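Local atomic coordinates of beta-catenin homolog sys-1 (Caenorhabditis elegans, PDB entry 3C2G), a protein that acts as a beta-catenin-like transcriptional coregulator in the Wnt signaling asymmetry pathway, binding the TCF factor POP-1 directly and activating or repressing target genes. Residues 12-17 with 24-29; 83-88 with 141-146; 126-131 with 174-179. All coordinates share one frame; numbering follows the deposited sequence.

Interaction 1 of 3, residues 12-17 with 24-29; sequences RLWFNT and LHMAKT
The indole of W14 turns its six-membered ring toward helix 20-37, and at the ring's edge, near its plane, lies the backbone N of A27, 4.3 Å from W14 CZ3. The selenomethionine M26 comes in obliquely, with CE 4.1 Å from W14 CE3, while M26 CB touches the same border of the indole at CE3 and CZ3. R23, in the turn of helix preceding the segment, makes a cation-pi contact with this ring. On the far side from M26, W14 CD1 sits over the centre of the F15 ring, 3.7 Å above its plane. W14 reaches into the interface because its CG is anti to the backbone N (chi1 178°), which carries the ring beside the carbonyl carbon. The polar corner of the indole is taken care of too: NE1 hydrogen-bonds to D60 of helix 47-62, whose I57 also packs on W14.

These are the first two helices of the armadillo domain, 3-13 and 20-37, and the contact closes the turn that joins them at the N-terminal end of the array. M26 fills most of the interface on the helix 20-37 side. Its chain bends at chi3 (-68°), folding the methyl back so that M26 CE lies 3.6 Å from T17 CB and 3.8 Å from T17 CG2. The selenium, M26 SE, is near the hydroxyl, 4.0 Å from T17 OG1. That hydroxyl turns back to the carbonyl of L13, although the modelled bond is doubtfully short. M26 also rests on A10 of helix 3-13, and A27 also packs on L77 and L81 of helix 71-90.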
loop_
_atom_site.group_PDB
_atom_site.type_symbol
_atom_site.label_atom_id
_atom_site.label_comp_id
_atom_site.label_asym_id
_atom_site.label_seq_id
_atom_site.Cartn_x
_atom_site.Cartn_y
_atom_site.Cartn_z
ATOM N N ARG A 12 46.026 4.245 28.037
ATOM C CA ARG A 12 46.988 3.304 28.600
ATOM C C ARG A 12 46.655 2.945 30.049
ATOM O O ARG A 12 46.810 1.793 30.457
ATOM C CB ARG A 12 48.415 3.874 28.487
ATOM C CG ARG A 12 49.485 3.111 29.279
ATOM C CD ARG A 12 50.899 3.653 29.047
ATOM N NE ARG A 12 51.276 4.720 29.978
ATOM C CZ ARG A 12 51.496 5.987 29.622
ATOM N NH1 ARG A 12 51.385 6.364 28.345
ATOM N NH2 ARG A 12 51.834 6.886 30.545
ATOM N N LEU A 13 46.180 3.924 30.812
ATOM C CA LEU A 13 45.979 3.756 32.250
ATOM C C LEU A 13 44.559 3.361 32.675
ATOM O O LEU A 13 44.329 3.001 33.840
ATOM C CB LEU A 13 46.424 5.025 32.994
ATOM C CG LEU A 13 47.787 5.057 33.719
ATOM C CD1 LEU A 13 48.932 4.372 32.961
ATOM C CD2 LEU A 13 48.169 6.501 34.078
ATOM N N TRP A 14 43.613 3.428 31.740
ATOM C CA TRP A 14 42.197 3.247 32.081
ATOM C C TRP A 14 41.941 2.033 32.975
ATOM O O TRP A 14 41.329 2.157 34.046
ATOM C CB TRP A 14 41.314 3.167 30.828
ATOM C CG TRP A 14 39.868 2.936 31.180
ATOM C CD1 TRP A 14 39.254 1.731 31.370
ATOM C CD2 TRP A 14 38.869 3.940 31.426
ATOM N NE1 TRP A 14 37.935 1.921 31.708
ATOM C CE2 TRP A 14 37.668 3.265 31.742
ATOM C CE3 TRP A 14 38.868 5.343 31.392
ATOM C CZ2 TRP A 14 36.479 3.943 32.035
ATOM C CZ3 TRP A 14 37.684 6.021 31.682
ATOM C CH2 TRP A 14 36.505 5.319 32.000
ATOM N N PHE A 15 42.413 0.869 32.541
ATOM C CA PHE A 15 42.038 -0.376 33.195
ATOM C C PHE A 15 42.681 -0.626 34.551
ATOM O O PHE A 15 42.207 -1.454 35.312
ATOM C CB PHE A 15 42.231 -1.552 32.248
ATOM C CG PHE A 15 41.200 -1.608 31.163
ATOM C CD1 PHE A 15 39.930 -2.124 31.420
ATOM C CD2 PHE A 15 41.482 -1.123 29.895
ATOM C CE1 PHE A 15 38.967 -2.172 30.423
ATOM C CE2 PHE A 15 40.521 -1.181 28.881
ATOM C CZ PHE A 15 39.260 -1.694 29.146
ATOM N N ASN A 16 43.747 0.094 34.859
ATOM C CA ASN A 16 44.357 -0.018 36.172
ATOM C C ASN A 16 44.131 1.217 37.061
ATOM O O ASN A 16 44.755 1.359 38.119
ATOM C CB ASN A 16 45.835 -0.397 36.039
ATOM C CG ASN A 16 46.024 -1.848 35.575
ATOM O OD1 ASN A 16 45.409 -2.779 36.115
ATOM N ND2 ASN A 16 46.886 -2.043 34.575
ATOM N N THR A 17 43.217 2.089 36.627
ATOM C CA THR A 17 42.806 3.260 37.402
ATOM C C THR A 17 41.321 3.164 37.785
ATOM O O THR A 17 40.465 3.726 37.102
ATOM C CB THR A 17 43.040 4.571 36.622
ATOM O OG1 THR A 17 44.213 4.458 35.809
ATOM C CG2 THR A 17 43.196 5.739 37.575
ATOM N N LEU A 24 36.325 9.788 35.220
ATOM C CA LEU A 24 35.596 10.884 34.610
ATOM C C LEU A 24 36.542 11.831 33.879
ATOM O O LEU A 24 36.296 12.187 32.721
ATOM C CB LEU A 24 34.785 11.635 35.673
ATOM C CG LEU A 24 33.958 12.863 35.277
ATOM C CD1 LEU A 24 32.946 12.554 34.174
ATOM C CD2 LEU A 24 33.254 13.410 36.506
ATOM N N HIS A 25 37.624 12.223 34.558
ATOM C CA HIS A 25 38.632 13.098 33.970
ATOM C C HIS A 25 39.216 12.478 32.702
ATOM O O HIS A 25 39.377 13.162 31.689
ATOM C CB HIS A 25 39.746 13.420 34.982
ATOM C CG HIS A 25 40.803 14.339 34.443
ATOM N ND1 HIS A 25 40.678 15.711 34.462
ATOM C CD2 HIS A 25 41.995 14.078 33.853
ATOM C CE1 HIS A 25 41.750 16.257 33.913
ATOM N NE2 HIS A 25 42.563 15.287 33.534
HETATM N N MSE A 26 39.520 11.183 32.766
HETATM C CA MSE A 26 40.081 10.453 31.631
HETATM C C MSE A 26 39.107 10.416 30.450
HETATM O O MSE A 26 39.517 10.571 29.300
HETATM C CB MSE A 26 40.501 9.038 32.048
HETATM C CG MSE A 26 41.764 8.977 32.919
HETATM SE SE MSE A 26 42.326 7.155 33.479
HETATM C CE MSE A 26 40.868 6.685 34.678
ATOM N N ALA A 27 37.818 10.243 30.741
ATOM C CA ALA A 27 36.785 10.256 29.701
ATOM C C ALA A 27 36.677 11.606 28.973
ATOM O O ALA A 27 36.716 11.646 27.744
ATOM C CB ALA A 27 35.436 9.815 30.268
ATOM N N LYS A 28 36.578 12.703 29.728
ATOM C CA LYS A 28 36.601 14.055 29.146
ATOM C C LYS A 28 37.821 14.249 28.256
ATOM O O LYS A 28 37.717 14.773 27.143
ATOM C CB LYS A 28 36.606 15.131 30.230
ATOM C CG LYS A 28 35.334 15.215 31.065
ATOM C CD LYS A 28 35.457 16.297 32.141
ATOM C CE LYS A 28 34.168 16.435 32.950
ATOM N NZ LYS A 28 34.335 17.347 34.132
ATOM N N THR A 29 38.970 13.807 28.759
ATOM C CA THR A 29 40.242 13.908 28.060
ATOM C C THR A 29 40.185 13.214 26.701
ATOM O O THR A 29 40.438 13.843 25.669
ATOM C CB THR A 29 41.387 13.338 28.939
ATOM O OG1 THR A 29 41.446 14.071 30.171
ATOM C CG2 THR A 29 42.730 13.425 28.232
#

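Interaction 2 of 3, residues 83-88 with 141-146; sequences DILRRF and FQIFNC
R86 sends NH2 to D83 OD1 on its own helix at 2.8 Å, a salt bridge that meets the carboxylate oxygen on its syn side, a little out of the carboxylate plane. The other oxygen, OD2, pairs with R31 of helix 20-37; a further bond to it from R87 is modelled doubtfully short. Flanked by R86 and R31, this buried aspartate would probably have its negative charge stabilised. The network rides on the flank of a helix pair stacked as in an armadillo superhelix: 83-88 and 141-146 run almost parallel, their axes 14° apart and 9.2 Å from each other at closest approach.

Tied to D83 by its tip, R86 offers its aliphatic part to the second helix. R86 CD lies 3.9 Å from Q142 CB and 3.7 Å from Q142 OE1, and the guanidinium and amide planes differ by 29° as the two chains pass obliquely. The amide is oriented from within its own helix, since Q142 NE2 gives a hydrogen bond to the carbonyl of N138 one turn earlier.

Deeper in, the contact turns apolar. I143 has CG1 anti to the carbonyl carbon (chi1 -75°), a setting that pushes this branch at the opposing backbone: I143 CG1 is 3.6 Å from R86 CA, where the two backbones are nearest. L85 crosses I143 at about a right angle. Elsewhere on the two helices, I84 and F88 pack on helix 47-62 and F144 on I193 of helix 189-198. The terminal methyl, I143 CD1, finishes beside the leucine's branch point, 3.9 Å from both L85 CG and L85 CD2.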
loop_
_atom_site.group_PDB
_atom_site.type_symbol
_atom_site.label_atom_id
_atom_site.label_comp_id
_atom_site.label_asym_id
_atom_site.label_seq_id
_atom_site.Cartn_x
_atom_site.Cartn_y
_atom_site.Cartn_z
ATOM N N ASP A 83 28.897 10.185 23.808
ATOM C CA ASP A 83 29.192 11.189 22.788
ATOM C C ASP A 83 30.343 10.758 21.892
ATOM O O ASP A 83 30.338 11.043 20.698
ATOM C CB ASP A 83 29.490 12.554 23.394
ATOM C CG ASP A 83 29.577 13.640 22.335
ATOM O OD1 ASP A 83 28.536 13.977 21.723
ATOM O OD2 ASP A 83 30.696 14.134 22.086
ATOM N N ILE A 84 31.325 10.065 22.468
ATOM C CA ILE A 84 32.386 9.470 21.672
ATOM C C ILE A 84 31.744 8.436 20.753
ATOM O O ILE A 84 31.927 8.469 19.536
ATOM C CB ILE A 84 33.478 8.808 22.564
ATOM C CG1 ILE A 84 34.352 9.873 23.239
ATOM C CG2 ILE A 84 34.345 7.856 21.746
ATOM C CD1 ILE A 84 35.063 9.381 24.512
ATOM N N LEU A 85 30.966 7.534 21.338
ATOM C CA LEU A 85 30.301 6.493 20.562
ATOM C C LEU A 85 29.471 7.064 19.414
ATOM O O LEU A 85 29.545 6.567 18.294
ATOM C CB LEU A 85 29.440 5.610 21.467
ATOM C CG LEU A 85 28.644 4.477 20.816
ATOM C CD1 LEU A 85 29.515 3.512 19.983
ATOM C CD2 LEU A 85 27.901 3.731 21.902
ATOM N N ARG A 86 28.701 8.112 19.699
ATOM C CA ARG A 86 27.899 8.768 18.680
ATOM C C ARG A 86 28.772 9.230 17.527
ATOM O O ARG A 86 28.442 9.015 16.364
ATOM C CB ARG A 86 27.121 9.948 19.264
ATOM C CG ARG A 86 26.233 10.674 18.250
ATOM C CD ARG A 86 25.349 11.740 18.893
ATOM N NE ARG A 86 26.157 12.823 19.438
ATOM C CZ ARG A 86 26.599 13.860 18.736
ATOM N NH1 ARG A 86 26.303 13.963 17.442
ATOM N NH2 ARG A 86 27.345 14.790 19.328
ATOM N N ARG A 87 29.902 9.841 17.866
ATOM C CA ARG A 87 30.819 10.362 16.866
ATOM C C ARG A 87 31.399 9.268 15.969
ATOM O O ARG A 87 31.556 9.467 14.758
ATOM C CB ARG A 87 31.898 11.214 17.534
ATOM C CG ARG A 87 31.321 12.530 18.061
ATOM C CD ARG A 87 32.309 13.370 18.857
ATOM N NE ARG A 87 32.235 14.752 18.382
ATOM C CZ ARG A 87 31.491 15.707 18.930
ATOM N NH1 ARG A 87 30.769 15.463 20.011
ATOM N NH2 ARG A 87 31.486 16.916 18.396
ATOM N N PHE A 88 31.662 8.103 16.558
ATOM C CA PHE A 88 32.090 6.920 15.811
ATOM C C PHE A 88 31.081 6.456 14.765
ATOM O O PHE A 88 31.436 5.742 13.832
ATOM C CB PHE A 88 32.340 5.751 16.769
ATOM C CG PHE A 88 33.668 5.797 17.460
ATOM C CD1 PHE A 88 34.426 6.967 17.489
ATOM C CD2 PHE A 88 34.155 4.663 18.109
ATOM C CE1 PHE A 88 35.649 7.001 18.132
ATOM C CE2 PHE A 88 35.389 4.686 18.763
ATOM C CZ PHE A 88 36.138 5.859 18.773
ATOM N N PHE A 141 19.436 7.345 21.452
ATOM C CA PHE A 141 18.511 7.403 20.307
ATOM C C PHE A 141 19.192 7.915 19.048
ATOM O O PHE A 141 18.920 7.416 17.967
ATOM C CB PHE A 141 17.248 8.232 20.607
ATOM C CG PHE A 141 16.247 7.515 21.472
ATOM C CD1 PHE A 141 15.669 6.321 21.050
ATOM C CD2 PHE A 141 15.879 8.033 22.699
ATOM C CE1 PHE A 141 14.744 5.660 21.838
ATOM C CE2 PHE A 141 14.970 7.380 23.494
ATOM C CZ PHE A 141 14.394 6.184 23.063
ATOM N N GLN A 142 20.081 8.898 19.182
ATOM C CA GLN A 142 20.857 9.365 18.022
ATOM C C GLN A 142 21.842 8.315 17.476
ATOM O O GLN A 142 22.118 8.283 16.275
ATOM C CB GLN A 142 21.613 10.641 18.357
ATOM C CG GLN A 142 20.796 11.910 18.234
ATOM C CD GLN A 142 21.481 13.073 18.917
ATOM O OE1 GLN A 142 22.281 13.788 18.302
ATOM N NE2 GLN A 142 21.201 13.250 20.209
ATOM N N ILE A 143 22.370 7.469 18.361
ATOM C CA ILE A 143 23.314 6.426 17.977
ATOM C C ILE A 143 22.601 5.343 17.158
ATOM O O ILE A 143 23.106 4.914 16.120
ATOM C CB ILE A 143 24.016 5.829 19.233
ATOM C CG1 ILE A 143 25.075 6.803 19.770
ATOM C CG2 ILE A 143 24.614 4.460 18.947
ATOM C CD1 ILE A 143 25.409 6.597 21.259
ATOM N N PHE A 144 21.428 4.916 17.629
ATOM C CA PHE A 144 20.582 3.992 16.881
ATOM C C PHE A 144 20.201 4.572 15.531
ATOM O O PHE A 144 20.343 3.919 14.510
ATOM C CB PHE A 144 19.320 3.681 17.658
ATOM C CG PHE A 144 19.487 2.610 18.675
ATOM C CD1 PHE A 144 19.773 1.314 18.290
ATOM C CD2 PHE A 144 19.323 2.886 20.023
ATOM C CE1 PHE A 144 19.921 0.303 19.244
ATOM C CE2 PHE A 144 19.460 1.876 20.984
ATOM C CZ PHE A 144 19.761 0.584 20.590
ATOM N N ASN A 145 19.741 5.818 15.536
ATOM C CA ASN A 145 19.407 6.513 14.309
ATOM C C ASN A 145 20.575 6.573 13.339
ATOM O O ASN A 145 20.404 6.290 12.171
ATOM C CB ASN A 145 18.868 7.919 14.592
ATOM C CG ASN A 145 18.370 8.612 13.335
ATOM O OD1 ASN A 145 17.381 8.196 12.732
ATOM N ND2 ASN A 145 19.067 9.661 12.922
ATOM N N CYS A 146 21.763 6.916 13.823
ATOM C CA CYS A 146 22.943 6.999 12.960
ATOM C C CYS A 146 23.366 5.674 12.341
ATOM O O CYS A 146 23.711 5.632 11.165
ATOM C CB CYS A 146 24.121 7.573 13.718
ATOM S SG CYS A 146 24.049 9.333 13.886
#

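Interaction 3 of 3, residues 126-131 with 174-179; sequences NWQKDP and SEYFNP
A single side-chain hydrogen bond joins two inter-helix loops here: the one that leads from helix 115-122 to helix 134-150, and the one between helix 167-174 and helix 189-198. Q128 on the first loop donates from NE2 to the phenol oxygen OH of Y176 on the second, over 3.2 Å. The bond is bent, 140° at the hydrogen, and the oxygen lies 26° out of the amide plane. Q128 gets there by a sharp fold of its chain, with chi2 at -82°, which also brings Q128 CG within 3.5 Å of Y176 OH.

The amide stands nearly perpendicular to the tyrosine ring. It meets the ring at its edge rather than over a face, with Q128 NE2 close to the ring plane and 3.8 Å from Y176 CE1. The phenol oxygen has a second partner in the carbonyl of I123, just beyond the end of helix 115-122. Since a carbonyl can only accept, the hydroxyl gives its proton there and receives the amide N-H from Q128, thus using both of its roles in a largely buried place. Both side chains lean on F141 of helix 134-150, Q128 also on A137, and Y176 on L125 and on I190 of helix 189-198. With an alanine here in place of Q128 the phenol oxygen would probably lose the amide donor, keeping its bond to the I123 carbonyl, and a gap would be likely beside F141.

Farther along the first loop, D130 OD2 accepts from the backbone N of H132 and M133 just ahead of helix 134-150. Loops between stacked helices, joined by a polar side-chain pair that packs on the apolar F141 of the adjoining helix, fit the edge of an armadillo superhelix.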
loop_
_atom_site.group_PDB
_atom_site.type_symbol
_atom_site.label_atom_id
_atom_site.label_comp_id
_atom_site.label_asym_id
_atom_site.label_seq_id
_atom_site.Cartn_x
_atom_site.Cartn_y
_atom_site.Cartn_z
ATOM N N ASN A 126 11.454 5.644 32.023
ATOM C CA ASN A 126 11.590 6.284 33.333
ATOM C C ASN A 126 12.857 7.143 33.499
ATOM O O ASN A 126 12.923 7.991 34.384
ATOM C CB ASN A 126 11.465 5.251 34.461
ATOM C CG ASN A 126 12.680 4.351 34.574
ATOM O OD1 ASN A 126 13.823 4.824 34.604
ATOM N ND2 ASN A 126 12.441 3.042 34.666
ATOM N N TRP A 127 13.858 6.924 32.650
ATOM C CA TRP A 127 14.998 7.830 32.599
ATOM C C TRP A 127 14.637 9.183 31.985
ATOM O O TRP A 127 15.316 10.177 32.254
ATOM C CB TRP A 127 16.169 7.229 31.828
ATOM C CG TRP A 127 16.916 6.134 32.536
ATOM C CD1 TRP A 127 17.273 4.930 32.012
ATOM C CD2 TRP A 127 17.412 6.147 33.883
ATOM N NE1 TRP A 127 17.952 4.184 32.940
ATOM C CE2 TRP A 127 18.058 4.908 34.098
ATOM C CE3 TRP A 127 17.371 7.081 34.929
ATOM C CZ2 TRP A 127 18.662 4.573 35.322
ATOM C CZ3 TRP A 127 17.973 6.752 36.147
ATOM C CH2 TRP A 127 18.610 5.506 36.330
ATOM N N GLN A 128 13.573 9.225 31.179
ATOM C CA GLN A 128 13.167 10.457 30.476
ATOM C C GLN A 128 12.636 11.540 31.401
ATOM O O GLN A 128 12.435 12.672 30.973
ATOM C CB GLN A 128 12.115 10.173 29.395
ATOM C CG GLN A 128 12.568 9.263 28.272
ATOM C CD GLN A 128 13.354 9.979 27.201
ATOM O OE1 GLN A 128 14.035 10.977 27.458
ATOM N NE2 GLN A 128 13.268 9.467 25.979
ATOM N N LYS A 129 12.390 11.182 32.655
ATOM C CA LYS A 129 11.920 12.130 33.656
ATOM C C LYS A 129 13.037 12.472 34.654
ATOM O O LYS A 129 12.817 13.187 35.641
ATOM C CB LYS A 129 10.700 11.550 34.385
ATOM N N ASP A 130 14.233 11.949 34.399
ATOM C CA ASP A 130 15.390 12.256 35.221
ATOM C C ASP A 130 16.180 13.401 34.602
ATOM O O ASP A 130 16.553 13.333 33.428
ATOM C CB ASP A 130 16.281 11.028 35.408
ATOM C CG ASP A 130 17.390 11.267 36.409
ATOM O OD1 ASP A 130 17.205 10.888 37.582
ATOM O OD2 ASP A 130 18.432 11.856 36.038
ATOM N N PRO A 131 16.456 14.448 35.405
ATOM C CA PRO A 131 17.109 15.681 34.948
ATOM C C PRO A 131 18.470 15.459 34.280
ATOM O O PRO A 131 18.818 16.173 33.335
ATOM C CB PRO A 131 17.282 16.489 36.242
ATOM C CG PRO A 131 16.271 15.943 37.181
ATOM C CD PRO A 131 16.152 14.491 36.849
ATOM N N SER A 174 8.378 -0.740 23.731
ATOM C CA SER A 174 6.924 -0.826 23.803
ATOM C C SER A 174 6.356 -0.000 24.928
ATOM O O SER A 174 5.210 0.438 24.848
ATOM C CB SER A 174 6.467 -2.271 23.982
ATOM O OG SER A 174 6.703 -3.004 22.800
ATOM N N GLU A 175 7.136 0.195 25.986
ATOM C CA GLU A 175 6.650 0.943 27.138
ATOM C C GLU A 175 6.316 2.385 26.726
ATOM O O GLU A 175 5.479 3.031 27.343
ATOM C CB GLU A 175 7.645 0.882 28.307
ATOM C CG GLU A 175 7.048 1.326 29.658
ATOM C CD GLU A 175 8.008 1.194 30.855
ATOM O OE1 GLU A 175 8.931 0.334 30.812
ATOM O OE2 GLU A 175 7.825 1.945 31.852
ATOM N N TYR A 176 6.941 2.871 25.659
ATOM C CA TYR A 176 6.620 4.190 25.141
ATOM C C TYR A 176 5.248 4.243 24.470
ATOM O O TYR A 176 4.718 5.324 24.224
ATOM C CB TYR A 176 7.673 4.677 24.158
ATOM C CG TYR A 176 8.982 5.118 24.768
ATOM C CD1 TYR A 176 9.252 6.470 24.973
ATOM C CD2 TYR A 176 9.975 4.190 25.097
ATOM C CE1 TYR A 176 10.467 6.889 25.486
ATOM C CE2 TYR A 176 11.173 4.595 25.629
ATOM C CZ TYR A 176 11.422 5.949 25.821
ATOM O OH TYR A 176 12.634 6.370 26.340
ATOM N N PHE A 177 4.673 3.083 24.182
ATOM C CA PHE A 177 3.356 3.042 23.564
ATOM C C PHE A 177 2.248 2.733 24.566
ATOM O O PHE A 177 1.101 2.468 24.177
ATOM C CB PHE A 177 3.340 2.070 22.384
ATOM C CG PHE A 177 4.216 2.494 21.234
ATOM C CD1 PHE A 177 4.435 3.839 20.957
ATOM C CD2 PHE A 177 4.800 1.541 20.406
ATOM C CE1 PHE A 177 5.239 4.230 19.898
ATOM C CE2 PHE A 177 5.599 1.923 19.334
ATOM C CZ PHE A 177 5.819 3.282 19.083
ATOM N N ASN A 178 2.584 2.781 25.857
ATOM C CA ASN A 178 1.593 2.562 26.905
ATOM C C ASN A 178 0.604 3.723 26.990
ATOM O O ASN A 178 0.982 4.882 26.802
ATOM C CB ASN A 178 2.248 2.269 28.265
ATOM C CG ASN A 178 2.730 0.816 28.394
ATOM O OD1 ASN A 178 2.460 -0.030 27.533
ATOM N ND2 ASN A 178 3.459 0.529 29.472
ATOM N N PRO A 179 -0.679 3.400 27.239
ATOM C CA PRO A 179 -1.768 4.382 27.243
ATOM C C PRO A 179 -1.529 5.580 28.155
ATOM O O PRO A 179 -1.939 6.686 27.808
ATOM C CB PRO A 179 -2.980 3.576 27.732
ATOM C CG PRO A 179 -2.420 2.284 28.279
ATOM C CD PRO A 179 -1.175 2.035 27.511
#

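How the interactions relate
All three contacts lie in the N-terminal part of the armadillo domain. Interaction 1 is the most buried and mainly apolar, joining neighbouring helices through their connecting turn. Interaction 2 links helices far apart in sequence, with an apolar side and a salt-bridge network beside it, its aspartate buried. Interaction 3 is the smallest, a polar tie between loops at the edge of the stack. They form a chain: A27 of interaction 1 touches I84 of interaction 2, and F141, on the 141-146 segment, is where interactions 2 and 3 meet. The 126-131 loop leads into helix 134-150, the element both share. Interactions 1 and 3 do not meet; their nearest atoms are about 15 Å apart.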